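Local coordinates for protein N-acetylneuraminic acid (Sialic acid) synthetase (Leptospira borgpetersenii serovar Hardjo-bovis, PDB 6NCS) that probably makes sialic acid or its 9-phosphate, as a manganese-binding TIM-barrel enzyme of the NeuB family, at residues 57-69 / 78-90. Numbering follows the deposited sequence.
Sequences AIKFQAYNSEERF and LVKPAEFGKKEFL
In this NeuB-family TIM barrel, strand 57-62 and helix 86-98 are joined by a long beta-alpha connection, which folds back so that Y63, S65 and E66 meet V79, K80 and E83. The Y63 hydroxyl, at the far end of a long side chain, donates to V79 O (OH to O 2.6 Å), a carbonyl that also accepts from A82 N. Oblique to that ring, E83 CG lies 3.6 Å from Y63 CE2. With CG beside the backbone N (chi1 -75°) and the chain extended beyond it, E83 brings OE2 to three donors. S65 OG lies 2.6 Å from E83 OE2, on the anti lone pair of that oxygen; serine suits the place because its short hydroxyl reaches the same oxygen as its backbone N-H. K80 NZ salt-bridges OE2 from the syn side, 33° out of the carboxylate plane, and E66 OE1 (2.8 Å from NZ), completing an E66-K80-E83 network. V79 CG2 meets the F69 ring edge. The F89 ring turns its edge to Q61 O (CZ to O 3.4 Å) and F60 CB, with A62 CB oblique to it. The Q61 side chain is about 6 Å from the bound manganese ion. F89 also touches M115 of helix 110-118 and F103 of strand 102-107.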
# COMPACT_ATOMS: atom_id res chain seq x y z
N ALA A 57 17.07 14.55 -0.71
CA ALA A 57 17.25 15.76 0.08
C ALA A 57 17.74 15.39 1.47
O ALA A 57 17.49 14.28 1.96
CB ALA A 57 15.94 16.55 0.16
N ILE A 58 18.44 16.33 2.11
CA ILE A 58 18.77 16.22 3.53
C ILE A 58 18.26 17.47 4.23
O ILE A 58 18.41 18.59 3.73
CB ILE A 58 20.28 15.98 3.76
CG1 ILE A 58 20.58 15.78 5.24
CG2 ILE A 58 21.13 17.10 3.14
CD1 ILE A 58 21.97 15.21 5.53
N LYS A 59 17.63 17.27 5.39
CA LYS A 59 16.90 18.31 6.09
C LYS A 59 17.50 18.54 7.48
O LYS A 59 17.85 17.58 8.17
CB LYS A 59 15.42 17.93 6.23
CG LYS A 59 14.52 19.07 6.67
CD LYS A 59 13.09 18.58 6.92
CE LYS A 59 13.02 17.88 8.25
NZ LYS A 59 13.68 18.79 9.25
N PHE A 60 17.62 19.81 7.87
CA PHE A 60 18.13 20.21 9.17
C PHE A 60 17.04 20.98 9.91
O PHE A 60 15.92 21.12 9.42
CB PHE A 60 19.44 21.00 9.01
CG PHE A 60 20.60 20.16 8.51
CD1 PHE A 60 21.48 19.57 9.41
CD2 PHE A 60 20.79 19.93 7.16
CE1 PHE A 60 22.54 18.77 8.97
CE2 PHE A 60 21.84 19.13 6.70
CZ PHE A 60 22.72 18.56 7.60
N GLN A 61 17.34 21.45 11.13
CA GLN A 61 16.38 22.19 11.94
C GLN A 61 16.97 23.53 12.33
O GLN A 61 18.12 23.58 12.80
CB GLN A 61 15.96 21.41 13.20
CG GLN A 61 15.19 20.14 12.86
CD GLN A 61 14.77 19.34 14.08
OE1 GLN A 61 14.80 19.83 15.21
NE2 GLN A 61 14.40 18.08 13.85
N ALA A 62 16.19 24.59 12.16
CA ALA A 62 16.62 25.97 12.42
C ALA A 62 15.73 26.55 13.51
O ALA A 62 14.55 26.85 13.27
CB ALA A 62 16.54 26.81 11.14
N TYR A 63 16.28 26.70 14.72
CA TYR A 63 15.43 26.99 15.87
C TYR A 63 16.24 27.73 16.92
O TYR A 63 17.47 27.72 16.92
CB TYR A 63 14.86 25.71 16.49
CG TYR A 63 15.97 24.83 17.01
CD1 TYR A 63 16.72 24.04 16.15
CD2 TYR A 63 16.29 24.82 18.37
CE1 TYR A 63 17.76 23.26 16.63
CE2 TYR A 63 17.33 24.04 18.85
CZ TYR A 63 18.06 23.26 17.97
OH TYR A 63 19.09 22.49 18.45
N ASN A 64 15.51 28.37 17.83
CA ASN A 64 16.04 28.86 19.09
C ASN A 64 15.49 27.97 20.20
O ASN A 64 14.27 27.78 20.30
CB ASN A 64 15.66 30.32 19.32
CG ASN A 64 16.00 30.80 20.72
OD1 ASN A 64 15.15 30.84 21.60
ND2 ASN A 64 17.26 31.19 20.92
N SER A 65 16.39 27.41 21.02
CA SER A 65 15.98 26.42 22.02
C SER A 65 14.92 26.96 22.97
O SER A 65 13.91 26.30 23.23
CB SER A 65 17.21 25.95 22.81
OG SER A 65 18.17 25.36 21.95
N GLU A 66 15.15 28.16 23.51
CA GLU A 66 14.22 28.74 24.48
C GLU A 66 12.86 29.03 23.84
O GLU A 66 11.81 28.83 24.46
CB GLU A 66 14.81 30.01 25.08
CG GLU A 66 15.94 29.77 26.06
CD GLU A 66 17.31 29.66 25.39
OE1 GLU A 66 17.38 29.67 24.14
OE2 GLU A 66 18.31 29.59 26.13
N GLU A 67 12.86 29.52 22.60
CA GLU A 67 11.60 29.75 21.90
C GLU A 67 10.87 28.43 21.70
O GLU A 67 9.64 28.35 21.85
CB GLU A 67 11.88 30.42 20.56
CG GLU A 67 10.68 31.06 19.88
CD GLU A 67 9.82 30.07 19.13
OE1 GLU A 67 10.29 28.95 18.80
OE2 GLU A 67 8.64 30.41 18.87
N ARG A 68 11.61 27.37 21.40
CA ARG A 68 11.00 26.11 21.02
C ARG A 68 10.45 25.36 22.23
O ARG A 68 9.40 24.72 22.14
CB ARG A 68 12.03 25.26 20.29
CG ARG A 68 11.53 23.93 19.77
CD ARG A 68 12.64 23.27 18.98
NE ARG A 68 12.30 21.94 18.51
CZ ARG A 68 13.08 21.24 17.70
NH1 ARG A 68 14.23 21.75 17.28
NH2 ARG A 68 12.71 20.03 17.30
N PHE A 69 11.13 25.43 23.38
CA PHE A 69 10.74 24.60 24.51
C PHE A 69 10.38 25.36 25.77
O PHE A 69 9.90 24.73 26.72
CB PHE A 69 11.85 23.57 24.82
CG PHE A 69 11.98 22.51 23.78
CD1 PHE A 69 10.97 21.58 23.60
CD2 PHE A 69 13.09 22.46 22.95
CE1 PHE A 69 11.07 20.61 22.63
CE2 PHE A 69 13.20 21.49 21.98
CZ PHE A 69 12.19 20.56 21.81
N LEU A 78 19.19 20.21 26.40
CA LEU A 78 19.50 19.11 25.50
C LEU A 78 19.72 19.59 24.07
O LEU A 78 20.64 19.13 23.39
CB LEU A 78 18.38 18.07 25.53
CG LEU A 78 18.56 16.90 24.56
CD1 LEU A 78 19.55 15.88 25.11
CD2 LEU A 78 17.23 16.25 24.20
N VAL A 79 18.89 20.52 23.59
CA VAL A 79 18.96 20.93 22.19
C VAL A 79 19.80 22.18 21.98
O VAL A 79 20.10 22.52 20.83
CB VAL A 79 17.55 21.16 21.59
CG1 VAL A 79 16.71 19.89 21.70
CG2 VAL A 79 16.86 22.34 22.25
N LYS A 80 20.17 22.89 23.05
CA LYS A 80 21.02 24.07 22.90
C LYS A 80 22.30 23.80 22.11
O LYS A 80 22.62 24.61 21.22
CB LYS A 80 21.34 24.66 24.28
CG LYS A 80 21.84 26.08 24.21
CD LYS A 80 20.89 26.90 23.37
CE LYS A 80 20.99 28.37 23.62
NZ LYS A 80 19.87 29.10 22.95
N PRO A 81 23.06 22.73 22.36
CA PRO A 81 24.31 22.53 21.61
C PRO A 81 24.10 22.28 20.13
O PRO A 81 25.04 22.50 19.36
CB PRO A 81 24.94 21.31 22.29
CG PRO A 81 24.36 21.28 23.64
CD PRO A 81 22.96 21.77 23.48
N ALA A 82 22.93 21.81 19.71
CA ALA A 82 22.69 21.45 18.32
C ALA A 82 22.19 22.61 17.48
O ALA A 82 21.87 22.42 16.31
CB ALA A 82 21.70 20.28 18.25
N GLU A 83 22.12 23.82 18.04
CA GLU A 83 21.70 24.97 17.25
C GLU A 83 22.74 25.29 16.20
O GLU A 83 23.94 25.34 16.49
CB GLU A 83 21.48 26.19 18.15
CG GLU A 83 20.20 26.13 18.98
CD GLU A 83 19.92 27.43 19.72
OE1 GLU A 83 20.46 28.48 19.31
OE2 GLU A 83 19.17 27.40 20.72
N PHE A 84 22.29 25.50 14.97
CA PHE A 84 23.12 26.05 13.90
C PHE A 84 22.60 27.43 13.51
O PHE A 84 21.41 27.72 13.63
CB PHE A 84 23.12 25.15 12.66
CG PHE A 84 24.05 23.97 12.76
CD1 PHE A 84 25.22 24.05 13.49
CD2 PHE A 84 23.74 22.78 12.12
CE1 PHE A 84 26.08 22.97 13.58
CE2 PHE A 84 24.60 21.70 12.20
CZ PHE A 84 25.76 21.79 12.93
N GLY A 85 23.50 28.27 13.02
CA GLY A 85 23.09 29.57 12.55
C GLY A 85 23.38 29.76 11.07
O GLY A 85 23.80 28.82 10.40
N LYS A 86 23.18 30.99 10.59
CA LYS A 86 23.31 31.26 9.16
C LYS A 86 24.65 30.79 8.60
O LYS A 86 24.71 30.20 7.52
CB LYS A 86 23.12 32.76 8.91
CG LYS A 86 23.03 33.16 7.44
CD LYS A 86 22.80 34.66 7.30
CE LYS A 86 22.67 35.10 5.84
NZ LYS A 86 22.30 36.54 5.75
N LYS A 87 25.75 31.06 9.33
CA LYS A 87 27.07 30.70 8.82
C LYS A 87 27.20 29.19 8.61
O LYS A 87 27.79 28.74 7.62
CB LYS A 87 28.16 31.20 9.77
N GLU A 88 26.66 28.39 9.54
CA GLU A 88 26.74 26.94 9.38
C GLU A 88 25.80 26.45 8.29
O GLU A 88 26.17 25.58 7.49
CB GLU A 88 26.40 26.25 10.70
CG GLU A 88 27.43 26.45 11.81
CD GLU A 88 27.29 27.78 12.52
OE1 GLU A 88 26.21 28.40 12.44
OE2 GLU A 88 28.27 28.20 13.15
N PHE A 89 24.59 27.00 8.23
CA PHE A 89 23.65 26.56 7.20
C PHE A 89 24.16 26.88 5.81
O PHE A 89 23.90 26.12 4.86
CB PHE A 89 22.28 27.19 7.45
CG PHE A 89 21.51 26.56 8.60
CD1 PHE A 89 21.34 25.18 8.68
CD2 PHE A 89 20.97 27.35 9.60
CE1 PHE A 89 20.64 24.60 9.74
CE2 PHE A 89 20.26 26.78 10.66
CZ PHE A 89 20.10 25.40 10.72
N LEU A 90 24.90 27.99 5.66
CA LEU A 90 25.50 28.30 4.37
C LEU A 90 26.54 27.25 3.97
O LEU A 90 26.60 26.84 2.81
CB LEU A 90 26.14 29.68 4.39
CG LEU A 90 25.25 30.89 4.14
CD1 LEU A 90 26.02 32.17 4.37
CD2 LEU A 90 24.68 30.85 2.72
O HOH W 1 20.41 22.77 14.11
O HOH W 2 19.15 26.33 15.16
O HOH W 3 19.20 30.79 18.93